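Local structure of putative glycosyl hydrolase (Bacteroides thetaiotaomicron VPI-5482, 3K11) at residues K156-L159 with P165-G168; L169-F174 with S215-E220; A90-A95 with C151-K156; R78-E83 with R112-V117; D175-K180 with I208-Q213. The protein is probably a glycosyl hydrolase of family 88, which includes enzymes that cleave unsaturated uronic acid units from oligosaccharides; its own substrate is not established. All coordinates share one frame; numbering follows the deposited sequence. Where two conformers were deposited one is given.

Contact 1 of 5, residues K156-L159 with P165-G168. With EDO (1,2-ethanediol), chain P.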
# COMPACT_ATOMS: atom_id res chain seq x y z
N LYS A 156 -39.51 -0.27 -11.54
CA LYS A 156 -39.74 -0.36 -10.11
C LYS A 156 -40.98 0.39 -9.67
O LYS A 156 -41.81 -0.14 -8.92
CB LYS A 156 -38.54 0.17 -9.35
CG LYS A 156 -37.32 -0.74 -9.37
CD LYS A 156 -36.15 0.02 -8.83
CE LYS A 156 -34.91 -0.84 -8.61
NZ LYS A 156 -33.75 -0.03 -8.10
N LEU A 157 -41.15 1.62 -10.15
CA LEU A 157 -42.31 2.39 -9.72
C LEU A 157 -43.60 1.92 -10.38
O LEU A 157 -44.64 1.84 -9.74
CB LEU A 157 -42.10 3.89 -9.92
CG LEU A 157 -43.14 4.81 -9.24
CD1 LEU A 157 -43.21 4.53 -7.73
CD2 LEU A 157 -42.77 6.28 -9.47
N ARG A 158 -43.54 1.56 -11.66
CA ARG A 158 -44.74 1.10 -12.30
C ARG A 158 -45.27 -0.18 -11.67
O ARG A 158 -46.49 -0.38 -11.60
CB ARG A 158 -44.55 0.93 -13.80
CG ARG A 158 -45.85 0.52 -14.48
CD ARG A 158 -45.82 0.85 -15.96
NE ARG A 158 -46.80 -0.01 -16.60
CZ ARG A 158 -48.10 0.17 -16.52
NH1 ARG A 158 -48.61 1.23 -15.91
NH2 ARG A 158 -48.92 -0.72 -17.08
N LEU A 159 -44.39 -1.05 -11.23
CA LEU A 159 -44.84 -2.26 -10.55
C LEU A 159 -45.50 -1.94 -9.21
O LEU A 159 -46.27 -2.75 -8.71
CB LEU A 159 -43.71 -3.25 -10.38
CG LEU A 159 -43.27 -3.93 -11.70
CD1 LEU A 159 -41.95 -4.69 -11.49
CD2 LEU A 159 -44.33 -4.86 -12.29
N PRO A 165 -47.96 5.95 -16.35
CA PRO A 165 -48.02 5.63 -17.76
C PRO A 165 -46.67 5.57 -18.49
O PRO A 165 -46.50 6.16 -19.57
CB PRO A 165 -48.95 6.72 -18.30
CG PRO A 165 -48.56 7.89 -17.51
CD PRO A 165 -48.23 7.38 -16.12
N VAL A 166 -45.75 4.77 -17.96
CA VAL A 166 -44.38 4.69 -18.48
C VAL A 166 -44.09 3.43 -19.31
O VAL A 166 -42.94 3.19 -19.71
CB VAL A 166 -43.35 4.83 -17.34
CG1 VAL A 166 -43.35 6.24 -16.76
CG2 VAL A 166 -43.53 3.76 -16.26
N ASP A 167 -45.12 2.66 -19.67
CA ASP A 167 -44.85 1.44 -20.43
C ASP A 167 -44.21 1.75 -21.78
O ASP A 167 -43.31 1.04 -22.19
CB ASP A 167 -46.09 0.60 -20.66
CG ASP A 167 -45.75 -0.73 -21.35
OD1 ASP A 167 -45.03 -1.55 -20.73
OD2 ASP A 167 -46.14 -0.92 -22.52
N GLY A 168 -44.65 2.81 -22.46
CA GLY A 168 -44.05 3.12 -23.76
C GLY A 168 -42.56 3.42 -23.63
O GLY A 168 -41.73 2.93 -24.42
C1 EDO P . -50.70 -1.30 -8.23
O1 EDO P . -51.06 -0.36 -9.22
C2 EDO P . -49.84 -2.35 -8.91
O2 EDO P . -49.01 -2.86 -7.88
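Arg-158 lays the aliphatic part of its side chain along Val-166, and the two side chains run past each other in opposite directions. The arginine leaves its helix with CG anti to the backbone N (chi1 -177°) and stays extended as far as NE, which carries CD to 3.7 Å from Val-166 CG2. Its CB joins in from the helix side, 3.9 Å from the same CG2, so one valine methyl is covered by two methylenes of the arginine. Beyond CD the chain turns at chi4 (74°) and swings the guanidinium past Asp-167, whose CB lies 4.2 Å from Arg-158 NE in an oblique approach. The two opposite charges do not meet: Arg-158 NE and Asp-167 OD1 are 4.7 Å apart, and the guanidinium and carboxylate planes are turned 57° from each other. Both groups bond instead to the hydroxyl of Tyr-217, while Arg-158 NH1 donates to the carbonyl oxygens of Glu-162 and Leu-164. A long residue with several donors suits this place, since its methylenes pack on valine while its N-H groups tie the connecting loop. Val-166 stands at the N-cap position, where its side chain cannot cap the helix; it serves as an apolar plug against Arg-158 and Phe-111. Asp-167 puts an acid in the first turn, where the helix dipole would probably favour it. 1,2-Ethanediol, probably from the crystallisation liquor, donates from O2 to Leu-159 O at 2.9 Å and bonds to Glu-162 N. The short loop joins consecutive helices 148-160 and 167-180 of what is probably the (alpha/alpha)6 barrel of the six-hairpin glycosidases.

Contact 2 of 5, residues L169-F174 with S215-E220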
# COMPACT_ATOMS: atom_id res chain seq x y z
N LEU A 169 -42.20 4.17 -22.59
CA LEU A 169 -40.79 4.50 -22.38
C LEU A 169 -39.98 3.26 -22.01
O LEU A 169 -38.87 3.09 -22.50
CB LEU A 169 -40.62 5.58 -21.30
CG LEU A 169 -41.18 6.97 -21.67
CD1 LEU A 169 -41.38 7.82 -20.44
CD2 LEU A 169 -40.19 7.61 -22.61
N ILE A 170 -40.53 2.44 -21.13
CA ILE A 170 -39.90 1.19 -20.71
C ILE A 170 -39.68 0.29 -21.92
O ILE A 170 -38.58 -0.24 -22.13
CB ILE A 170 -40.71 0.42 -19.64
CG1 ILE A 170 -40.71 1.15 -18.30
CG2 ILE A 170 -40.24 -1.02 -19.48
CD1 ILE A 170 -41.75 0.61 -17.32
N GLN A 171 -40.70 0.11 -22.74
CA GLN A 171 -40.52 -0.79 -23.91
C GLN A 171 -39.45 -0.27 -24.86
O GLN A 171 -38.65 -1.06 -25.40
CB GLN A 171 -41.83 -1.01 -24.66
CG GLN A 171 -42.96 -1.68 -23.82
CD GLN A 171 -42.63 -3.05 -23.33
OE1 GLN A 171 -41.82 -3.75 -23.93
NE2 GLN A 171 -43.23 -3.45 -22.21
N ASN A 172 -39.42 1.04 -25.07
CA ASN A 172 -38.43 1.64 -25.97
C ASN A 172 -37.01 1.46 -25.43
O ASN A 172 -36.10 1.11 -26.13
CB ASN A 172 -38.74 3.13 -26.14
CG ASN A 172 -37.88 3.79 -27.20
OD1 ASN A 172 -37.83 3.32 -28.32
ND2 ASN A 172 -37.23 4.90 -26.85
N TYR A 173 -36.84 1.80 -24.17
CA TYR A 173 -35.55 1.65 -23.53
C TYR A 173 -35.09 0.20 -23.56
O TYR A 173 -33.94 -0.12 -23.92
CB TYR A 173 -35.65 2.10 -22.09
CG TYR A 173 -35.54 3.59 -21.82
CD1 TYR A 173 -34.63 4.40 -22.48
CD2 TYR A 173 -36.28 4.16 -20.79
CE1 TYR A 173 -34.50 5.76 -22.15
CE2 TYR A 173 -36.18 5.48 -20.47
CZ TYR A 173 -35.29 6.29 -21.15
OH TYR A 173 -35.16 7.62 -20.76
N PHE A 174 -35.98 -0.69 -23.18
CA PHE A 174 -35.58 -2.10 -23.07
C PHE A 174 -35.37 -2.76 -24.42
O PHE A 174 -34.50 -3.59 -24.58
CB PHE A 174 -36.58 -2.93 -22.28
CG PHE A 174 -35.97 -4.19 -21.74
CD1 PHE A 174 -35.08 -4.13 -20.71
CD2 PHE A 174 -36.19 -5.40 -22.37
CE1 PHE A 174 -34.47 -5.27 -20.25
CE2 PHE A 174 -35.61 -6.55 -21.90
CZ PHE A 174 -34.74 -6.49 -20.84
N SER A 215 -37.53 -8.95 -15.67
CA SER A 215 -38.03 -10.28 -15.32
C SER A 215 -39.28 -10.19 -14.44
O SER A 215 -40.08 -11.10 -14.44
CB SER A 215 -36.96 -11.14 -14.62
OG SER A 215 -36.87 -10.85 -13.24
N ARG A 216 -39.43 -9.09 -13.70
CA ARG A 216 -40.58 -8.84 -12.84
C ARG A 216 -41.73 -8.19 -13.60
O ARG A 216 -42.91 -8.33 -13.24
CB ARG A 216 -40.20 -7.90 -11.68
CG ARG A 216 -39.07 -8.38 -10.79
CD ARG A 216 -38.73 -7.36 -9.72
NE ARG A 216 -39.89 -7.15 -8.86
CZ ARG A 216 -40.34 -5.97 -8.40
NH1 ARG A 216 -39.77 -4.79 -8.69
NH2 ARG A 216 -41.42 -5.98 -7.62
N TYR A 217 -41.39 -7.49 -14.68
CA TYR A 217 -42.36 -6.66 -15.43
C TYR A 217 -43.02 -7.40 -16.56
O TYR A 217 -44.20 -7.16 -16.85
CB TYR A 217 -41.63 -5.45 -15.99
CG TYR A 217 -42.49 -4.37 -16.60
CD1 TYR A 217 -43.05 -3.38 -15.82
CD2 TYR A 217 -42.65 -4.30 -17.96
CE1 TYR A 217 -43.79 -2.38 -16.37
CE2 TYR A 217 -43.37 -3.32 -18.53
CZ TYR A 217 -43.98 -2.36 -17.74
OH TYR A 217 -44.70 -1.34 -18.34
N ASP A 218 -42.28 -8.27 -17.21
CA ASP A 218 -42.81 -9.09 -18.28
C ASP A 218 -42.95 -10.54 -17.75
O ASP A 218 -42.01 -11.31 -17.74
CB ASP A 218 -41.90 -8.96 -19.51
CG ASP A 218 -42.37 -9.77 -20.69
OD1 ASP A 218 -43.31 -10.55 -20.52
OD2 ASP A 218 -41.78 -9.60 -21.77
N LYS A 219 -44.16 -10.87 -17.31
CA LYS A 219 -44.50 -12.19 -16.74
C LYS A 219 -44.06 -13.36 -17.63
O LYS A 219 -43.44 -14.36 -17.17
CB LYS A 219 -46.03 -12.24 -16.54
N GLU A 220 -44.31 -13.20 -18.92
CA GLU A 220 -43.94 -14.18 -19.93
C GLU A 220 -42.46 -14.48 -20.04
O GLU A 220 -42.10 -15.56 -20.43
CB GLU A 220 -44.37 -13.73 -21.33
CG GLU A 220 -45.84 -13.36 -21.53
CD GLU A 220 -46.78 -14.53 -21.31
OE1 GLU A 220 -46.93 -14.98 -20.15
OE2 GLU A 220 -47.39 -14.97 -22.30
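Ile-170 is the first residue of 169-174 to reach across, and it meets the ring of Tyr-217 with both of its branches. CG2 lies over one face, 4.0 Å from Tyr-217 CE2. CD1 covers the phenol end, 3.7 Å from Tyr-217 CE1 and equally near CZ and OH. A beta-branched side chain suits the spot because its two arms spread over the aromatic surface, while selenomethionine Met-154 and Met-214 pack on it too. Next comes Gln-171, whose chain bends at chi2 (-62°) and brings its amide back along the helix. Its NE2 stands at the ring edge, in the ring plane, 3.7 Å from Tyr-217 CE2, with amide and ring planes 39° apart; the amide is held there by a bond from NE2 to Asp-167 OD1. The tyrosine ends helix 202-217 and stretches over to helix 167-180, so that two helices of the probable (alpha/alpha)6 barrel are joined through one aromatic residue. With CG anti to the backbone N (chi1 -171°) the ring projects far enough for its hydroxyl to bond to Asp-167 and Arg-158. A phenylalanine here would keep the ring packing but would probably leave the Asp-167 carboxylate and Arg-158 NE without the hydroxyl that joins them. Further along, Phe-174 is directed toward the same partner helix, packs on Val-211 and Met-214 of that helix and meets Tyr-225 of helix 222-240 edge-to-face.

Contact 3 of 5, residues A90-A95 with C151-K156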
# COMPACT_ATOMS: atom_id res chain seq x y z
N ALA A 90 -33.10 5.71 -5.86
CA ALA A 90 -32.83 6.15 -4.48
C ALA A 90 -34.07 6.66 -3.77
O ALA A 90 -34.34 6.32 -2.59
CB ALA A 90 -31.75 7.22 -4.49
N LEU A 91 -34.81 7.52 -4.46
CA LEU A 91 -36.02 8.14 -3.87
C LEU A 91 -37.17 7.17 -3.70
O LEU A 91 -37.94 7.27 -2.72
CB LEU A 91 -36.43 9.34 -4.73
CG LEU A 91 -35.48 10.55 -4.60
CD1 LEU A 91 -35.79 11.61 -5.69
CD2 LEU A 91 -35.47 11.15 -3.15
N ILE A 92 -37.30 6.20 -4.61
CA ILE A 92 -38.26 5.11 -4.42
C ILE A 92 -37.91 4.39 -3.12
O ILE A 92 -38.77 4.10 -2.28
CB ILE A 92 -38.26 4.16 -5.62
CG1 ILE A 92 -38.83 4.84 -6.86
CG2 ILE A 92 -39.07 2.84 -5.32
CD1 ILE A 92 -38.46 4.10 -8.17
N ALA A 93 -36.63 4.11 -2.93
CA ALA A 93 -36.20 3.42 -1.73
C ALA A 93 -36.39 4.28 -0.49
O ALA A 93 -36.85 3.78 0.55
CB ALA A 93 -34.73 2.97 -1.84
N ALA A 94 -36.05 5.57 -0.59
CA ALA A 94 -36.18 6.48 0.55
C ALA A 94 -37.65 6.60 1.00
O ALA A 94 -37.92 6.67 2.21
CB ALA A 94 -35.59 7.83 0.24
N ALA A 95 -38.59 6.60 0.05
CA ALA A 95 -40.00 6.69 0.43
C ALA A 95 -40.34 5.50 1.30
O ALA A 95 -41.12 5.62 2.22
CB ALA A 95 -40.94 6.72 -0.80
N CYS A 151 -34.69 3.26 -17.04
CA CYS A 151 -35.63 2.17 -17.29
C CYS A 151 -35.86 1.35 -16.01
O CYS A 151 -37.01 1.04 -15.66
CB CYS A 151 -35.08 1.25 -18.38
SG CYS A 151 -36.35 0.09 -18.98
N THR A 152 -34.78 1.04 -15.29
CA THR A 152 -34.87 0.27 -14.06
C THR A 152 -35.80 0.94 -13.07
O THR A 152 -36.69 0.28 -12.50
CB THR A 152 -33.48 0.08 -13.46
OG1 THR A 152 -32.68 -0.68 -14.40
CG2 THR A 152 -33.49 -0.66 -12.11
N ALA A 153 -35.58 2.22 -12.81
CA ALA A 153 -36.45 2.97 -11.88
C ALA A 153 -37.91 3.04 -12.32
O ALA A 153 -38.82 2.97 -11.48
CB ALA A 153 -35.90 4.37 -11.67
N MSE A 154 -38.15 3.19 -13.63
CA MSE A 154 -39.51 3.25 -14.16
C MSE A 154 -40.24 1.93 -13.96
O MSE A 154 -41.39 1.92 -13.60
CB MSE A 154 -39.51 3.61 -15.64
CG MSE A 154 -39.18 5.07 -15.87
SE MSE A 154 -39.20 5.46 -17.79
CE MSE A 154 -38.91 7.36 -17.65
N ILE A 155 -39.54 0.81 -14.21
CA ILE A 155 -40.11 -0.52 -13.90
C ILE A 155 -40.45 -0.65 -12.41
O ILE A 155 -41.58 -0.99 -12.05
CB ILE A 155 -39.15 -1.63 -14.32
CG1 ILE A 155 -39.04 -1.70 -15.85
CG2 ILE A 155 -39.64 -2.98 -13.79
CD1 ILE A 155 -37.69 -2.44 -16.33
N LYS A 156 -39.51 -0.27 -11.54
CA LYS A 156 -39.74 -0.36 -10.11
C LYS A 156 -40.98 0.39 -9.67
O LYS A 156 -41.81 -0.14 -8.92
CB LYS A 156 -38.54 0.17 -9.35
CG LYS A 156 -37.32 -0.74 -9.37
CD LYS A 156 -36.15 0.02 -8.83
CE LYS A 156 -34.91 -0.84 -8.61
NZ LYS A 156 -33.75 -0.03 -8.10
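Ile-92 touches a single flat group across this contact, the backbone carbonyl of Ala-153, because neither helix brings a ring or a side-chain amide to the meeting point. The methyl CD1 comes up to the oxygen end of that group, 3.5 Å from Ala-153 O, an apolar contact with an atom already turned along its own helix. The same methyl lies 4.3 Å from Ala-153 CB and 4.1 Å from Lys-156 CB, and thus touches two residues about one helical turn apart. What takes it there is the torsion of the isoleucine: CG1 is anti to the carbonyl carbon (chi1 -68°) and the chain continues nearly straight at chi2 (162°), so that CD1 is the farthest point of the side chain from its helix. Ala-153 suits the opposing position because its small side chain permits a single isoleucine to bridge the backbones, whose nearest CA atoms, of Ile-92 and Ala-153, stand 8.0 Å apart. Lys-156 contributes only the root of its side chain to Ile-92, which it crosses at a slant. Beyond CG it is extended, and its NZ forms a salt bridge with Glu-277 and a hydrogen bond with Ser-89. A lysine suits the place because its aliphatic stem packs on Ile-92 while the ammonium reaches those polar partners. Ala-90 and Ala-93, on the first helix, pack against Trp-405. The contact packs helix 82-98 against helix 148-160, in what is probably the (alpha/alpha)6 barrel of the six-hairpin clan.

Contact 4 of 5, residues R78-E83 with R112-V117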
# COMPACT_ATOMS: atom_id res chain seq x y z
N ARG A 78 -29.80 16.97 -15.35
CA ARG A 78 -30.65 16.43 -16.43
C ARG A 78 -31.60 15.41 -15.83
O ARG A 78 -31.20 14.63 -14.95
CB ARG A 78 -29.79 15.80 -17.54
CG ARG A 78 -28.97 16.80 -18.35
CD ARG A 78 -27.78 16.20 -19.14
NE ARG A 78 -26.73 15.74 -18.21
CZ ARG A 78 -26.15 14.52 -18.19
NH1 ARG A 78 -26.45 13.58 -19.10
NH2 ARG A 78 -25.25 14.25 -17.25
N LEU A 79 -32.85 15.43 -16.27
CA LEU A 79 -33.88 14.51 -15.75
C LEU A 79 -33.74 13.04 -16.15
O LEU A 79 -34.27 12.18 -15.45
CB LEU A 79 -35.28 14.97 -16.20
CG LEU A 79 -35.89 16.21 -15.55
CD1 LEU A 79 -37.27 16.61 -16.19
CD2 LEU A 79 -36.13 15.95 -14.07
N ALA A 80 -33.10 12.77 -17.29
CA ALA A 80 -33.06 11.40 -17.80
C ALA A 80 -31.67 10.92 -18.11
O ALA A 80 -31.50 10.01 -18.93
CB ALA A 80 -33.94 11.25 -18.98
N SER A 81 -30.69 11.45 -17.38
CA SER A 81 -29.36 10.95 -17.48
C SER A 81 -29.28 9.65 -16.64
O SER A 81 -30.16 9.38 -15.83
CB SER A 81 -28.42 11.95 -16.87
OG SER A 81 -28.71 12.08 -15.49
N TYR A 82 -28.24 8.85 -16.82
CA TYR A 82 -28.16 7.64 -15.98
C TYR A 82 -27.98 8.01 -14.52
O TYR A 82 -28.50 7.33 -13.65
CB TYR A 82 -27.05 6.70 -16.46
CG TYR A 82 -25.64 7.11 -16.20
CD1 TYR A 82 -25.04 6.83 -14.97
CD2 TYR A 82 -24.85 7.66 -17.17
CE1 TYR A 82 -23.74 7.15 -14.72
CE2 TYR A 82 -23.54 7.97 -16.92
CZ TYR A 82 -23.00 7.73 -15.68
OH TYR A 82 -21.66 7.99 -15.41
N GLU A 83 -27.29 9.13 -14.28
CA GLU A 83 -27.13 9.66 -12.91
C GLU A 83 -28.48 9.87 -12.26
O GLU A 83 -28.69 9.54 -11.09
CB GLU A 83 -26.29 10.94 -12.88
CG GLU A 83 -24.89 10.83 -13.45
CD GLU A 83 -24.79 11.31 -14.88
OE1 GLU A 83 -25.50 10.79 -15.74
OE2 GLU A 83 -23.95 12.19 -15.14
N ARG A 112 -44.19 11.07 -14.92
CA ARG A 112 -45.43 11.39 -15.62
C ARG A 112 -45.21 12.52 -16.64
O ARG A 112 -45.80 12.51 -17.70
CB ARG A 112 -46.54 11.75 -14.63
CG ARG A 112 -47.02 10.54 -13.87
CD ARG A 112 -47.96 10.87 -12.75
NE ARG A 112 -48.23 9.65 -12.01
CZ ARG A 112 -49.17 8.76 -12.33
NH1 ARG A 112 -49.97 8.95 -13.35
NH2 ARG A 112 -49.30 7.66 -11.62
N PHE A 113 -44.33 13.47 -16.30
CA PHE A 113 -44.00 14.58 -17.16
C PHE A 113 -43.27 14.05 -18.39
O PHE A 113 -43.60 14.41 -19.50
CB PHE A 113 -43.10 15.58 -16.40
CG PHE A 113 -42.44 16.60 -17.30
CD1 PHE A 113 -43.20 17.61 -17.90
CD2 PHE A 113 -41.09 16.56 -17.56
CE1 PHE A 113 -42.61 18.55 -18.72
CE2 PHE A 113 -40.48 17.49 -18.37
CZ PHE A 113 -41.24 18.50 -18.96
N LEU A 114 -42.27 13.22 -18.19
CA LEU A 114 -41.54 12.66 -19.34
C LEU A 114 -42.47 11.83 -20.23
O LEU A 114 -42.38 11.91 -21.46
CB LEU A 114 -40.36 11.83 -18.87
CG LEU A 114 -39.20 12.60 -18.23
CD1 LEU A 114 -38.15 11.61 -17.72
CD2 LEU A 114 -38.59 13.64 -19.19
N ALA A 115 -43.35 11.03 -19.62
CA ALA A 115 -44.35 10.23 -20.39
C ALA A 115 -45.29 11.12 -21.20
O ALA A 115 -45.67 10.80 -22.34
CB ALA A 115 -45.17 9.32 -19.44
N GLU A 116 -45.68 12.23 -20.60
CA GLU A 116 -46.58 13.14 -21.25
C GLU A 116 -45.91 13.82 -22.44
O GLU A 116 -46.52 13.91 -23.49
CB GLU A 116 -47.00 14.21 -20.27
CG GLU A 116 -47.97 15.21 -20.86
CD GLU A 116 -48.29 16.31 -19.89
OE1 GLU A 116 -47.55 16.49 -18.89
OE2 GLU A 116 -49.27 17.01 -20.17
N VAL A 117 -44.69 14.33 -22.25
CA VAL A 117 -44.09 15.16 -23.30
C VAL A 117 -43.35 14.39 -24.37
O VAL A 117 -43.23 14.86 -25.50
CB VAL A 117 -43.18 16.30 -22.71
CG1 VAL A 117 -43.99 17.21 -21.76
CG2 VAL A 117 -41.93 15.76 -22.07
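Leu-79 reaches over to Phe-113 and Leu-114 from the loop that leads into helix 82-98. Its CB already points toward helix 101-128, and CG is anti to the carbonyl carbon, beside the backbone N (chi1 -72°). From there CD1 continues anti to CA (chi2 175°), so the side chain is drawn out and this one methyl does the touching. Leu-79 CD1 lies 4.0 Å from Phe-113 CE2 and 4.1 Å from CD2, approaching the ring obliquely while the two side chains cross at about a right angle. On its other near partner Leu-79 CD1 stands 4.4 Å from Leu-114 CD2, which places the tip between an aromatic and an aliphatic neighbour. Ala-80 follows with a looser touch, its CB 4.4 Å from Leu-114 CD1. Leucine suits the first position because a branched, flexible chain can span the distance from loop to helix, whereas alanine suits the second, where the backbone carries the residue close enough for a methyl to suffice. The Phe-113 ring has Val-117 CG2 4.2 Å above one face, displaced toward the rim, from the next turn of its own helix. After the two apolar residues Ser-81 caps helix 82-98, its OG accepting from Trp-84 N. The contact is buried between several elements: Ile-138 of helix 133-139 touches both Ala-80 and Leu-114, while Val-51 of strand 51-53 packs on Phe-113, so the loop packs against helices 101-128 and 133-139 and the strand against the phenylalanine.

Contact 5 of 5, residues D175-K180 with I208-Q213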
# COMPACT_ATOMS: atom_id res chain seq x y z
N ASP A 175 -36.14 -2.37 -25.42
CA ASP A 175 -35.87 -2.87 -26.76
C ASP A 175 -34.44 -2.52 -27.14
O ASP A 175 -33.70 -3.36 -27.70
CB ASP A 175 -36.82 -2.24 -27.75
CG ASP A 175 -36.55 -2.71 -29.21
OD1 ASP A 175 -36.37 -3.90 -29.45
OD2 ASP A 175 -36.55 -1.88 -30.10
N PHE A 176 -34.03 -1.28 -26.88
CA PHE A 176 -32.61 -0.93 -27.13
C PHE A 176 -31.63 -1.83 -26.36
O PHE A 176 -30.67 -2.36 -26.92
CB PHE A 176 -32.27 0.54 -26.84
CG PHE A 176 -30.80 0.78 -26.94
CD1 PHE A 176 -30.22 1.00 -28.17
CD2 PHE A 176 -30.00 0.69 -25.83
CE1 PHE A 176 -28.85 1.13 -28.27
CE2 PHE A 176 -28.62 0.79 -25.95
CZ PHE A 176 -28.08 0.97 -27.17
N ILE A 177 -31.83 -1.94 -25.06
CA ILE A 177 -30.92 -2.70 -24.21
C ILE A 177 -30.77 -4.12 -24.71
O ILE A 177 -29.65 -4.62 -24.91
CB ILE A 177 -31.41 -2.69 -22.73
CG1 ILE A 177 -31.31 -1.26 -22.16
CG2 ILE A 177 -30.63 -3.69 -21.82
CD1 ILE A 177 -32.08 -1.06 -20.89
N ILE A 178 -31.91 -4.79 -24.91
CA ILE A 178 -31.88 -6.24 -25.11
C ILE A 178 -31.66 -6.65 -26.53
O ILE A 178 -31.09 -7.73 -26.77
CB ILE A 178 -33.16 -6.92 -24.49
CG1 ILE A 178 -32.79 -8.32 -23.97
CG2 ILE A 178 -34.35 -6.88 -25.50
CD1 ILE A 178 -31.92 -8.31 -22.72
N ASN A 179 -32.05 -5.81 -27.48
CA ASN A 179 -31.93 -6.12 -28.88
C ASN A 179 -30.93 -5.32 -29.72
O ASN A 179 -30.49 -5.80 -30.75
CB ASN A 179 -33.29 -5.94 -29.54
CG ASN A 179 -34.34 -6.89 -29.01
OD1 ASN A 179 -34.06 -8.06 -28.86
ND2 ASN A 179 -35.54 -6.41 -28.79
N LYS A 180 -30.61 -4.10 -29.32
CA LYS A 180 -29.75 -3.24 -30.11
C LYS A 180 -28.35 -2.99 -29.57
O LYS A 180 -27.41 -2.82 -30.35
CB LYS A 180 -30.46 -1.92 -30.28
CG LYS A 180 -31.78 -2.09 -31.04
CD LYS A 180 -32.37 -0.73 -31.33
CE LYS A 180 -33.72 -0.86 -32.09
NZ LYS A 180 -34.36 0.50 -32.32
N ILE A 208 -27.48 -4.59 -16.21
CA ILE A 208 -28.01 -5.78 -15.50
C ILE A 208 -29.28 -5.51 -14.69
O ILE A 208 -30.23 -6.25 -14.85
CB ILE A 208 -26.92 -6.52 -14.71
CG1 ILE A 208 -25.83 -6.95 -15.69
CG2 ILE A 208 -27.50 -7.69 -13.89
CD1 ILE A 208 -24.55 -7.53 -14.98
N PRO A 209 -29.33 -4.40 -13.92
CA PRO A 209 -30.57 -4.13 -13.17
C PRO A 209 -31.82 -4.03 -14.03
O PRO A 209 -32.89 -4.51 -13.61
CB PRO A 209 -30.26 -2.82 -12.44
CG PRO A 209 -28.75 -2.88 -12.23
CD PRO A 209 -28.31 -3.39 -13.60
N ALA A 210 -31.72 -3.44 -15.21
CA ALA A 210 -32.86 -3.33 -16.12
C ALA A 210 -33.37 -4.71 -16.52
O ALA A 210 -34.58 -4.95 -16.59
CB ALA A 210 -32.46 -2.54 -17.37
N VAL A 211 -32.43 -5.59 -16.86
CA VAL A 211 -32.77 -6.96 -17.25
C VAL A 211 -33.40 -7.67 -16.06
O VAL A 211 -34.44 -8.30 -16.20
CB VAL A 211 -31.55 -7.73 -17.84
CG1 VAL A 211 -31.96 -9.18 -18.21
CG2 VAL A 211 -30.97 -6.98 -19.07
N ALA A 212 -32.80 -7.58 -14.86
CA ALA A 212 -33.37 -8.16 -13.65
C ALA A 212 -34.80 -7.64 -13.37
O ALA A 212 -35.72 -8.43 -13.08
CB ALA A 212 -32.42 -7.93 -12.42
N GLN A 213 -35.01 -6.34 -13.49
CA GLN A 213 -36.34 -5.78 -13.26
C GLN A 213 -37.34 -6.18 -14.32
O GLN A 213 -38.52 -6.41 -14.01
CB GLN A 213 -36.27 -4.25 -13.10
CG GLN A 213 -35.69 -3.82 -11.74
CD GLN A 213 -36.57 -4.14 -10.58
OE1 GLN A 213 -37.79 -4.13 -10.70
NE2 GLN A 213 -35.98 -4.45 -9.44
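Ile-177 sets its terminal methyl against Ala-210, CD1 to CB at 3.8 Å. Its other branch turns to the next residue of the facing helix, Ile-177 CG2 standing 4.3 Å from Val-211 CG2, so one isoleucine covers two consecutive positions. Ile-178 completes the seam with CD1 4.0 Å from Val-211 CG2, the two side chains crossing at about a right angle. Val-211 CG2 thus touches both neighbouring isoleucines, which come at it from one side. Ile-178 pays for its reach with an unusual first torsion (chi1 -147°), away from the staggered minimum, which suggests some strain in fitting the methyl onto the valine. The axes of the short helical segments pass 10.7 Å apart with a signed crossing angle of -100°, so helix 167-180 runs nearly perpendicular to helix 202-217 and the contact is confined to one small patch. Such a steep crossing of helices, filled by aliphatic side chains, lies within the domain of the six-hairpin clan, probably an (alpha/alpha)6 barrel. Ala-210 suits the point where Ile-177 presses in, and Thr-152 of helix 148-160 also packs on it. Helix 202-217 is kinked at Pro-209 and Ala-210: the proline N has no hydrogen, and the Ala-210 N also makes no bond to the preceding turn. Helix 167-180 widens into a pi-type turn over 176-180. From within this turn Asn-179 ND2 donates to Asp-175 OD1 at 2.7 Å and 164°, almost in line with the carboxylate C-O bond and close to the amide plane. Lys-180 NZ makes a long salt bridge to Asp-175 OD2 at 3.9 Å.

Contacts 3, 4 and 5 are buried and apolar, whereas contacts 1 and 2 are only partly buried and place aliphatic packing beside polar groups. Contacts 2 and 5 hold the same pair of helices, 167-180 and 202-217, with contact 5 nested inside the chain loop that contact 2 closes: the aromatic and amide chemistry of one gives way to methyl against methyl in the other. Contact 1 joins contact 2 through the Tyr-217 hydroxyl and shares Lys-156 with contact 3. Contact 3 lies nearest the centre of the chain, about 11 Å from it. Contacts 3 and 4 both use helix 82-98 without touching each other.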